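Local coordinates for FrpC operon protein (Neisseria meningitidis, PDB 5EDF), which binds the RTX protein FrpC and, as an iron-regulated protein of the meningococcus, is putatively involved in adhesion, at residues A[26-34]-A[217-225]; A[2-11]-A[46-57]. All coordinates share one frame; numbering follows the deposited sequence. Where two conformers were deposited one is given.

Interaction 1: A[26-34]-A[217-225]; sequences TKMVIPYGY and QLVQSFVNN
The Phe222 ring packs between its own helix and the strand it faces: Ile30 CG1 covers one face, 4.0 Å from the ring centroid in a CH-pi contact, and Leu218 O lies over the opposite face. Its edge points at the face of Tyr34, an edge-to-face pair with planes at 60°, and the selenium of selenomethionine Met28 sits at another part of the rim, a Met-aromatic contact. This is helix-on-strand packing: the last turns of C-terminal helix 205-224 cross outer strand 26-31 of the small sheet at 114°. Phenylalanine suits the place because its flat ring fits between Ile30 CG1 and Leu218 O while its rim still meets Tyr34 and the selenium. Met28 CG, anti to the backbone N, comes within 3.4 Å of Phe222 CB, and the bend at chi3 carries CE on to Val223 CG1 (3.6 Å) and Val219 CG1. Further back along the helix, Leu218 CD1 touches Tyr34 CZ at 3.5 Å. Strands 61-70 and 189-193 supply Ile61 and Phe189 beside Met28. As an outermost strand, 26-31 can also give a backbone N-H to the helix: Val29 N bonds Phe222 O at 2.9 Å, nearly straight at 176°, while a water bridges Val29 O and Ser221 O.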
loop_
_atom_site.group_PDB
_atom_site.type_symbol
_atom_site.label_atom_id
_atom_site.label_comp_id
_atom_site.label_asym_id
_atom_site.label_seq_id
_atom_site.Cartn_x
_atom_site.Cartn_y
_atom_site.Cartn_z
ATOM N N THR A 26 -17.834 3.506 -11.813
ATOM C CA THR A 26 -16.677 2.711 -12.162
ATOM C C THR A 26 -16.577 1.505 -11.202
ATOM O O THR A 26 -16.487 1.681 -9.986
ATOM C CB THR A 26 -15.416 3.549 -12.028
ATOM O OG1 THR A 26 -15.474 4.641 -12.981
ATOM C CG2 THR A 26 -14.201 2.715 -12.324
ATOM N N LYS A 27 -16.658 0.310 -11.758
ATOM C CA LYS A 27 -16.659 -0.914 -10.964
ATOM C C LYS A 27 -15.249 -1.420 -10.622
ATOM O O LYS A 27 -14.275 -1.251 -11.406
ATOM C CB LYS A 27 -17.428 -2.039 -11.666
ATOM C CG LYS A 27 -18.876 -1.703 -12.004
ATOM C CD LYS A 27 -19.732 -1.568 -10.763
ATOM C CE LYS A 27 -21.200 -1.437 -11.125
ATOM N NZ LYS A 27 -21.481 -0.159 -11.826
HETATM N N MSE A 28 -15.138 -2.050 -9.454
HETATM C CA MSE A 28 -13.945 -2.734 -9.057
HETATM C C MSE A 28 -14.397 -4.020 -8.425
HETATM O O MSE A 28 -15.311 -4.001 -7.579
HETATM C CB MSE A 28 -13.212 -1.914 -8.017
HETATM C CG MSE A 28 -11.828 -2.339 -7.770
HETATM SE SE MSE A 28 -10.699 -0.950 -6.948
HETATM C CE MSE A 28 -9.663 -0.289 -8.463
ATOM N N VAL A 29 -13.781 -5.129 -8.800
ATOM C CA VAL A 29 -14.188 -6.456 -8.317
ATOM C C VAL A 29 -12.990 -7.044 -7.567
ATOM O O VAL A 29 -11.946 -7.254 -8.171
ATOM C CB VAL A 29 -14.642 -7.386 -9.458
ATOM C CG1 VAL A 29 -14.965 -8.771 -8.914
ATOM C CG2 VAL A 29 -15.855 -6.784 -10.138
ATOM N N ILE A 30 -13.119 -7.236 -6.249
ATOM C CA ILE A 30 -11.981 -7.525 -5.377
ATOM C C ILE A 30 -12.129 -8.897 -4.762
ATOM O O ILE A 30 -13.136 -9.158 -4.101
ATOM C CB ILE A 30 -11.876 -6.466 -4.271
ATOM C CG1 ILE A 30 -11.752 -5.079 -4.911
ATOM C CG2 ILE A 30 -10.661 -6.753 -3.340
ATOM C CD1 ILE A 30 -11.465 -3.948 -3.937
ATOM N N PRO A 31 -11.129 -9.782 -4.927
ATOM C CA PRO A 31 -11.184 -11.047 -4.171
ATOM C C PRO A 31 -11.306 -10.790 -2.677
ATOM O O PRO A 31 -10.600 -9.926 -2.138
ATOM C CB PRO A 31 -9.880 -11.746 -4.533
ATOM C CG PRO A 31 -9.494 -11.144 -5.871
ATOM C CD PRO A 31 -9.933 -9.703 -5.767
ATOM N N TYR A 32 -12.226 -11.462 -2.009
ATOM C CA TYR A 32 -12.661 -11.024 -0.706
ATOM C C TYR A 32 -11.623 -11.158 0.373
ATOM O O TYR A 32 -11.715 -10.473 1.407
ATOM C CB TYR A 32 -13.995 -11.681 -0.322
ATOM C CG TYR A 32 -13.957 -13.068 0.246
ATOM C CD1 TYR A 32 -13.242 -14.113 -0.331
ATOM C CD2 TYR A 32 -14.730 -13.373 1.358
ATOM C CE1 TYR A 32 -13.272 -15.397 0.203
ATOM C CE2 TYR A 32 -14.771 -14.627 1.866
ATOM C CZ TYR A 32 -14.058 -15.656 1.301
ATOM O OH TYR A 32 -14.120 -16.940 1.798
ATOM N N GLY A 33 -10.604 -11.989 0.174
ATOM C CA GLY A 33 -9.521 -12.094 1.115
ATOM C C GLY A 33 -8.662 -10.864 1.286
ATOM O O GLY A 33 -7.905 -10.779 2.241
ATOM N N TYR A 34 -8.812 -9.879 0.394
ATOM C CA TYR A 34 -8.138 -8.586 0.547
ATOM C C TYR A 34 -8.927 -7.607 1.401
ATOM O O TYR A 34 -8.512 -6.478 1.551
ATOM C CB TYR A 34 -7.916 -7.971 -0.844
ATOM C CG TYR A 34 -6.895 -8.721 -1.666
ATOM C CD1 TYR A 34 -5.533 -8.689 -1.353
ATOM C CD2 TYR A 34 -7.285 -9.498 -2.743
ATOM C CE1 TYR A 34 -4.606 -9.400 -2.112
ATOM C CE2 TYR A 34 -6.357 -10.172 -3.495
ATOM C CZ TYR A 34 -5.023 -10.123 -3.183
ATOM O OH TYR A 34 -4.089 -10.836 -3.928
ATOM N N GLN A 217 0.020 -4.067 -10.092
ATOM C CA GLN A 217 -0.551 -5.261 -10.703
ATOM C C GLN A 217 -1.858 -5.658 -9.996
ATOM O O GLN A 217 -2.864 -6.018 -10.647
ATOM C CB GLN A 217 0.480 -6.395 -10.701
ATOM C CG GLN A 217 0.035 -7.707 -11.322
ATOM C CD GLN A 217 1.073 -8.801 -11.081
ATOM O OE1 GLN A 217 1.336 -9.195 -9.933
ATOM N NE2 GLN A 217 1.689 -9.268 -12.157
ATOM N N LEU A 218 -1.844 -5.571 -8.670
ATOM C CA LEU A 218 -3.002 -5.949 -7.861
ATOM C C LEU A 218 -4.211 -5.051 -8.168
ATOM O O LEU A 218 -5.316 -5.512 -8.450
ATOM C CB LEU A 218 -2.617 -5.915 -6.377
ATOM C CG LEU A 218 -3.690 -6.314 -5.382
ATOM C CD1 LEU A 218 -4.185 -7.743 -5.645
ATOM C CD2 LEU A 218 -3.128 -6.164 -3.985
ATOM N N VAL A 219 -4.002 -3.749 -8.135
ATOM C CA VAL A 219 -5.108 -2.795 -8.366
ATOM C C VAL A 219 -5.615 -2.983 -9.800
ATOM O O VAL A 219 -6.816 -3.013 -10.043
ATOM C CB VAL A 219 -4.642 -1.352 -8.074
ATOM C CG1 VAL A 219 -5.655 -0.317 -8.603
ATOM C CG2 VAL A 219 -4.353 -1.182 -6.574
ATOM N N GLN A 220 -4.706 -3.168 -10.755
ATOM C CA GLN A 220 -5.138 -3.385 -12.137
ATOM C C GLN A 220 -5.955 -4.669 -12.285
ATOM O O GLN A 220 -6.866 -4.717 -13.102
ATOM C CB GLN A 220 -3.956 -3.388 -13.094
ATOM C CG GLN A 220 -3.339 -1.986 -13.250
ATOM C CD GLN A 220 -2.046 -1.965 -14.008
ATOM O OE1 GLN A 220 -1.211 -2.864 -13.869
ATOM N NE2 GLN A 220 -1.852 -0.916 -14.802
ATOM N N SER A 221 -5.656 -5.682 -11.464
ATOM C CA SER A 221 -6.395 -6.963 -11.517
ATOM C C SER A 221 -7.862 -6.782 -11.076
ATOM O O SER A 221 -8.706 -7.560 -11.470
ATOM C CB SER A 221 -5.720 -8.059 -10.670
ATOM O OG SER A 221 -6.022 -7.942 -9.298
ATOM N N PHE A 222 -8.135 -5.750 -10.282
ATOM C CA PHE A 222 -9.471 -5.493 -9.802
ATOM C C PHE A 222 -10.372 -4.848 -10.852
ATOM O O PHE A 222 -11.581 -4.836 -10.737
ATOM C CB PHE A 222 -9.451 -4.570 -8.581
ATOM C CG PHE A 222 -8.673 -5.079 -7.365
ATOM C CD1 PHE A 222 -8.350 -6.390 -7.160
ATOM C CD2 PHE A 222 -8.288 -4.147 -6.411
ATOM C CE1 PHE A 222 -7.658 -6.803 -6.031
ATOM C CE2 PHE A 222 -7.612 -4.534 -5.286
ATOM C CZ PHE A 222 -7.264 -5.857 -5.104
ATOM N N VAL A 223 -9.781 -4.267 -11.888
ATOM C CA VAL A 223 -10.559 -3.582 -12.911
ATOM C C VAL A 223 -10.444 -4.291 -14.251
ATOM O O VAL A 223 -11.102 -3.911 -15.223
ATOM C CB VAL A 223 -10.141 -2.122 -13.053
ATOM C CG1 VAL A 223 -10.580 -1.360 -11.829
ATOM C CG2 VAL A 223 -8.645 -1.994 -13.249
ATOM N N ASN A 224 -9.600 -5.308 -14.291
ATOM C CA ASN A 224 -9.772 -6.445 -15.197
ATOM C C ASN A 224 -10.973 -7.307 -14.756
ATOM O O ASN A 224 -11.589 -7.988 -15.580
ATOM C CB ASN A 224 -8.502 -7.310 -15.225
ATOM C CG ASN A 224 -7.284 -6.552 -15.718
ATOM O OD1 ASN A 224 -7.402 -5.514 -16.375
ATOM N ND2 ASN A 224 -6.098 -7.069 -15.398
ATOM N N ASN A 225 -11.284 -7.263 -13.455
ATOM C CA ASN A 225 -12.422 -7.966 -12.829
ATOM C C ASN A 225 -12.107 -9.442 -12.590
ATOM O O ASN A 225 -12.853 -10.146 -11.898
ATOM C CB ASN A 225 -13.739 -7.833 -13.625
ATOM C CG ASN A 225 -14.247 -6.386 -13.734
ATOM O OD1 ASN A 225 -13.898 -5.512 -12.938
ATOM N ND2 ASN A 225 -15.099 -6.145 -14.730
HETATM O O HOH W 1 -10.506 -9.387 -9.566
#

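Interaction 2: A[2-11]-A[46-57]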
loop_
_atom_site.group_PDB
_atom_site.type_symbol
_atom_site.label_atom_id
_atom_site.label_comp_id
_atom_site.label_asym_id
_atom_site.label_seq_id
_atom_site.Cartn_x
_atom_site.Cartn_y
_atom_site.Cartn_z
ATOM N N GLU A 2 -28.602 1.685 0.578
ATOM C CA GLU A 2 -27.747 0.469 0.417
ATOM C C GLU A 2 -27.641 -0.361 1.705
ATOM O O GLU A 2 -27.737 0.171 2.818
ATOM C CB GLU A 2 -26.350 0.855 -0.091
ATOM C CG GLU A 2 -26.365 1.444 -1.520
ATOM C CD GLU A 2 -25.148 1.055 -2.349
ATOM O OE1 GLU A 2 -24.095 0.761 -1.750
ATOM O OE2 GLU A 2 -25.256 1.048 -3.602
ATOM N N GLN A 3 -27.438 -1.666 1.530
ATOM C CA GLN A 3 -27.470 -2.632 2.624
ATOM C C GLN A 3 -26.181 -3.456 2.647
ATOM O O GLN A 3 -25.711 -3.920 1.602
ATOM C CB GLN A 3 -28.656 -3.590 2.457
ATOM C CG GLN A 3 -30.041 -2.949 2.577
ATOM C CD GLN A 3 -31.184 -3.969 2.463
ATOM O OE1 GLN A 3 -31.037 -5.140 2.829
ATOM N NE2 GLN A 3 -32.332 -3.514 1.962
ATOM N N THR A 4 -25.635 -3.688 3.842
ATOM C CA THR A 4 -24.390 -4.448 3.985
ATOM C C THR A 4 -24.722 -5.859 4.402
ATOM O O THR A 4 -25.710 -6.090 5.116
ATOM C CB THR A 4 -23.435 -3.800 5.021
ATOM O OG1 THR A 4 -23.188 -2.437 4.654
ATOM C CG2 THR A 4 -22.104 -4.526 5.087
ATOM N N SER A 5 -23.930 -6.803 3.913
ATOM C CA SER A 5 -24.064 -8.218 4.204
ATOM C C SER A 5 -22.681 -8.797 4.468
ATOM O O SER A 5 -21.714 -8.416 3.796
ATOM C CB SER A 5 -24.695 -8.964 3.014
ATOM O OG SER A 5 -25.904 -8.353 2.593
ATOM N N PHE A 6 -22.608 -9.747 5.394
ATOM C CA PHE A 6 -21.373 -10.441 5.704
ATOM C C PHE A 6 -21.615 -11.961 5.621
ATOM O O PHE A 6 -21.366 -12.713 6.567
ATOM C CB PHE A 6 -20.868 -10.040 7.082
ATOM C CG PHE A 6 -20.569 -8.583 7.226
ATOM C CD1 PHE A 6 -19.298 -8.085 6.997
ATOM C CD2 PHE A 6 -21.571 -7.706 7.598
ATOM C CE1 PHE A 6 -19.035 -6.732 7.129
ATOM C CE2 PHE A 6 -21.319 -6.349 7.724
ATOM C CZ PHE A 6 -20.044 -5.867 7.502
ATOM N N ASN A 7 -22.111 -12.392 4.472
ATOM C CA ASN A 7 -22.587 -13.763 4.287
ATOM C C ASN A 7 -21.525 -14.748 3.809
ATOM O O ASN A 7 -21.831 -15.924 3.607
ATOM C CB ASN A 7 -23.724 -13.823 3.230
ATOM C CG ASN A 7 -24.935 -12.959 3.568
ATOM O OD1 ASN A 7 -25.278 -12.794 4.731
ATOM N ND2 ASN A 7 -25.606 -12.424 2.523
ATOM N N ASN A 8 -20.292 -14.295 3.589
ATOM C CA ASN A 8 -19.233 -15.178 3.079
ATOM C C ASN A 8 -18.477 -15.845 4.230
ATOM O O ASN A 8 -18.308 -15.237 5.277
ATOM C CB ASN A 8 -18.252 -14.434 2.160
ATOM C CG ASN A 8 -18.801 -14.196 0.761
ATOM O OD1 ASN A 8 -19.535 -15.011 0.209
ATOM N ND2 ASN A 8 -18.418 -13.054 0.168
ATOM N N PRO A 9 -18.008 -17.077 3.987
ATOM C CA PRO A 9 -17.246 -17.830 4.983
ATOM C C PRO A 9 -15.826 -17.303 5.112
ATOM O O PRO A 9 -15.311 -16.629 4.240
ATOM C CB PRO A 9 -17.248 -19.240 4.392
ATOM C CG PRO A 9 -17.228 -19.020 2.903
ATOM C CD PRO A 9 -18.167 -17.846 2.736
ATOM N N GLU A 10 -15.175 -17.647 6.205
ATOM C CA GLU A 10 -13.734 -17.423 6.335
ATOM C C GLU A 10 -13.037 -17.977 5.095
ATOM O O GLU A 10 -13.290 -19.106 4.717
ATOM C CB GLU A 10 -13.231 -18.174 7.570
ATOM C CG GLU A 10 -11.764 -17.946 7.849
ATOM C CD GLU A 10 -11.176 -18.852 8.904
ATOM O OE1 GLU A 10 -11.877 -19.713 9.483
ATOM O OE2 GLU A 10 -9.964 -18.733 9.155
ATOM N N PRO A 11 -12.147 -17.194 4.454
ATOM C CA PRO A 11 -11.427 -17.727 3.311
ATOM C C PRO A 11 -10.415 -18.835 3.629
ATOM O O PRO A 11 -9.816 -18.849 4.710
ATOM C CB PRO A 11 -10.678 -16.500 2.726
ATOM C CG PRO A 11 -11.271 -15.305 3.386
ATOM C CD PRO A 11 -11.826 -15.779 4.698
ATOM N N TRP A 46 -17.528 -12.659 6.532
ATOM C CA TRP A 46 -16.816 -11.806 5.601
ATOM C C TRP A 46 -17.794 -11.113 4.683
ATOM O O TRP A 46 -18.800 -11.705 4.271
ATOM C CB TRP A 46 -15.793 -12.623 4.792
ATOM C CG TRP A 46 -14.577 -12.983 5.597
ATOM C CD1 TRP A 46 -14.533 -13.783 6.671
ATOM C CD2 TRP A 46 -13.231 -12.502 5.387
ATOM N NE1 TRP A 46 -13.240 -13.858 7.183
ATOM C CE2 TRP A 46 -12.436 -13.066 6.403
ATOM C CE3 TRP A 46 -12.635 -11.633 4.466
ATOM C CZ2 TRP A 46 -11.075 -12.781 6.517
ATOM C CZ3 TRP A 46 -11.256 -11.385 4.587
ATOM C CH2 TRP A 46 -10.531 -11.952 5.582
ATOM N N LEU A 47 -17.470 -9.885 4.350
ATOM C CA LEU A 47 -18.261 -9.046 3.453
ATOM C C LEU A 47 -18.659 -9.848 2.233
ATOM O O LEU A 47 -17.839 -10.560 1.636
ATOM C CB LEU A 47 -17.468 -7.820 2.969
ATOM C CG LEU A 47 -18.267 -6.725 2.266
ATOM C CD1 LEU A 47 -19.194 -6.045 3.248
ATOM C CD2 LEU A 47 -17.319 -5.715 1.653
ATOM N N SER A 48 -19.921 -9.693 1.829
ATOM C CA SER A 48 -20.434 -10.337 0.639
ATOM C C SER A 48 -21.229 -9.368 -0.211
ATOM O O SER A 48 -21.804 -8.420 0.310
ATOM C CB SER A 48 -21.358 -11.487 1.043
ATOM O OG SER A 48 -22.370 -11.104 1.974
ATOM N N ASP A 49 -21.306 -9.619 -1.514
ATOM C CA ASP A 49 -22.296 -8.936 -2.363
ATOM C C ASP A 49 -23.688 -9.139 -1.712
ATOM O O ASP A 49 -24.031 -10.222 -1.232
ATOM C CB ASP A 49 -22.272 -9.543 -3.760
ATOM C CG ASP A 49 -20.985 -9.287 -4.508
ATOM O OD1 ASP A 49 -20.386 -8.208 -4.340
ATOM O OD2 ASP A 49 -20.615 -10.136 -5.331
ATOM N N THR A 50 -24.488 -8.083 -1.701
ATOM C CA THR A 50 -25.807 -8.124 -1.092
ATOM C C THR A 50 -26.882 -8.329 -2.168
ATOM O O THR A 50 -26.918 -7.578 -3.136
ATOM C CB THR A 50 -26.110 -6.830 -0.370
ATOM O OG1 THR A 50 -25.139 -6.653 0.693
ATOM C CG2 THR A 50 -27.520 -6.840 0.222
ATOM N N PRO A 51 -27.705 -9.348 -2.025
ATOM C CA PRO A 51 -28.784 -9.583 -2.988
ATOM C C PRO A 51 -29.574 -8.312 -3.222
ATOM O O PRO A 51 -29.828 -7.558 -2.284
ATOM C CB PRO A 51 -29.637 -10.654 -2.313
ATOM C CG PRO A 51 -28.650 -11.421 -1.504
ATOM C CD PRO A 51 -27.681 -10.415 -0.999
ATOM N N GLY A 52 -29.955 -8.094 -4.479
ATOM C CA GLY A 52 -30.708 -6.946 -4.899
ATOM C C GLY A 52 -29.930 -5.675 -5.117
ATOM O O GLY A 52 -30.525 -4.689 -5.556
ATOM N N GLN A 53 -28.645 -5.693 -4.841
ATOM C CA GLN A 53 -27.806 -4.514 -4.923
ATOM C C GLN A 53 -26.691 -4.849 -5.892
ATOM O O GLN A 53 -25.934 -5.791 -5.689
ATOM C CB GLN A 53 -27.230 -4.236 -3.534
ATOM C CG GLN A 53 -26.319 -3.043 -3.435
ATOM C CD GLN A 53 -25.892 -2.775 -2.012
ATOM O OE1 GLN A 53 -26.531 -1.998 -1.305
ATOM N NE2 GLN A 53 -24.844 -3.442 -1.570
ATOM N N ASP A 54 -26.526 -4.024 -6.921
ATOM C CA ASP A 54 -25.576 -4.332 -7.963
ATOM C C ASP A 54 -24.127 -4.225 -7.458
ATOM O O ASP A 54 -23.248 -4.966 -7.878
ATOM C CB ASP A 54 -25.816 -3.392 -9.176
ATOM C CG ASP A 54 -27.278 -3.452 -9.741
ATOM O OD1 ASP A 54 -28.196 -4.108 -9.175
ATOM O OD2 ASP A 54 -27.535 -2.783 -10.775
ATOM N N ALA A 55 -23.871 -3.313 -6.517
ATOM C CA ALA A 55 -22.531 -3.051 -6.015
ATOM C C ALA A 55 -22.630 -2.247 -4.733
ATOM O O ALA A 55 -23.662 -1.619 -4.470
ATOM C CB ALA A 55 -21.749 -2.264 -7.057
ATOM N N TYR A 56 -21.551 -2.251 -3.948
ATOM C CA TYR A 56 -21.389 -1.282 -2.849
ATOM C C TYR A 56 -20.894 0.049 -3.430
ATOM O O TYR A 56 -19.792 0.117 -3.960
ATOM C CB TYR A 56 -20.398 -1.785 -1.807
ATOM C CG TYR A 56 -20.920 -2.892 -0.959
ATOM C CD1 TYR A 56 -21.819 -2.662 0.058
ATOM C CD2 TYR A 56 -20.484 -4.179 -1.152
ATOM C CE1 TYR A 56 -22.310 -3.714 0.840
ATOM C CE2 TYR A 56 -20.968 -5.234 -0.373
ATOM C CZ TYR A 56 -21.853 -4.986 0.623
ATOM O OH TYR A 56 -22.291 -6.019 1.401
ATOM N N SER A 57 -21.710 1.092 -3.304
ATOM C CA SER A 57 -21.344 2.449 -3.736
ATOM C C SER A 57 -20.499 3.100 -2.663
ATOM O O SER A 57 -20.952 3.279 -1.534
ATOM C CB SER A 57 -22.599 3.286 -3.974
ATOM O OG SER A 57 -23.364 2.790 -5.046
HETATM O O HOH W 2 -19.591 -11.855 -2.335
#
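Chi1 of Ser48, 52°, sets its OG between backbone N and carbonyl carbon, where it takes the N-H of Asn7 at 2.8 Å; Gln53, extended from a chi1 of 180°, lays its amide beside the backbone of Gln3. Together they bind the extended but irregular N-terminal segment 2-11 along 46-57, a loop running from strand 45-46 into strand 56-57. A classic beta bulge interrupts the pairing: Asn7 and Asn8 both face Trp46, but only Asn8 pairs with it, through both backbone N-H···O bonds. The bulge leaves Asn7 N to the small hydroxyl of Ser48. Asn8, whose amide can donate twice, gives ND2 to Leu47 O at 3.0 Å and to a water that also accepts from Asp49 N. Beyond it, Pro11 lays CD over one face of the Trp46 indole, 3.5 Å from the centroid of the five-membered ring, a CH-pi contact that suits a rigid, polarised proline ring. Trp46 NE1 meanwhile donates to Ala43 O. In the middle, Tyr56, whose backbone bonds strand 18-23 of the small sheet, accepts at OH from Ser5 N (3.1 Å) and donates to Ser48 O, so one phenol ties both segments. Gln53 turns both ends of its amide to Gln3: OE1 accepts from Gln3 N at 3.0 Å, whereas the NE2 bond to Gln3 O is weak, and Thr50 OG1 donates to that oxygen from above the carbonyl plane. At the far end a carboxylate suits two donors of one residue: Glu2 OE1 receives Ser57 N on its syn side at 2.9 Å, and OE2 receives Ser57 OG from above the carboxylate plane.

Interaction 1 is the more central and apolar contact, built on one aromatic ring and a single direct backbone bond; interaction 2, farther from the chain's centre and more exposed, relies on many hydrogen bonds, most of them involving side chains. Both reach the same three-stranded sheet from its two outer strands: helix 205-224 packs on 26-31, while 2-11 runs beside 46-57, which ends in 56-57. They meet at Tyr32, just past the strand of interaction 1. Its OH lies 2.7 Å from Pro9 O, a probable hydrogen bond, and its ring packs on Asn8 CB, joining the helix-covered strand to the polar N-terminal segment.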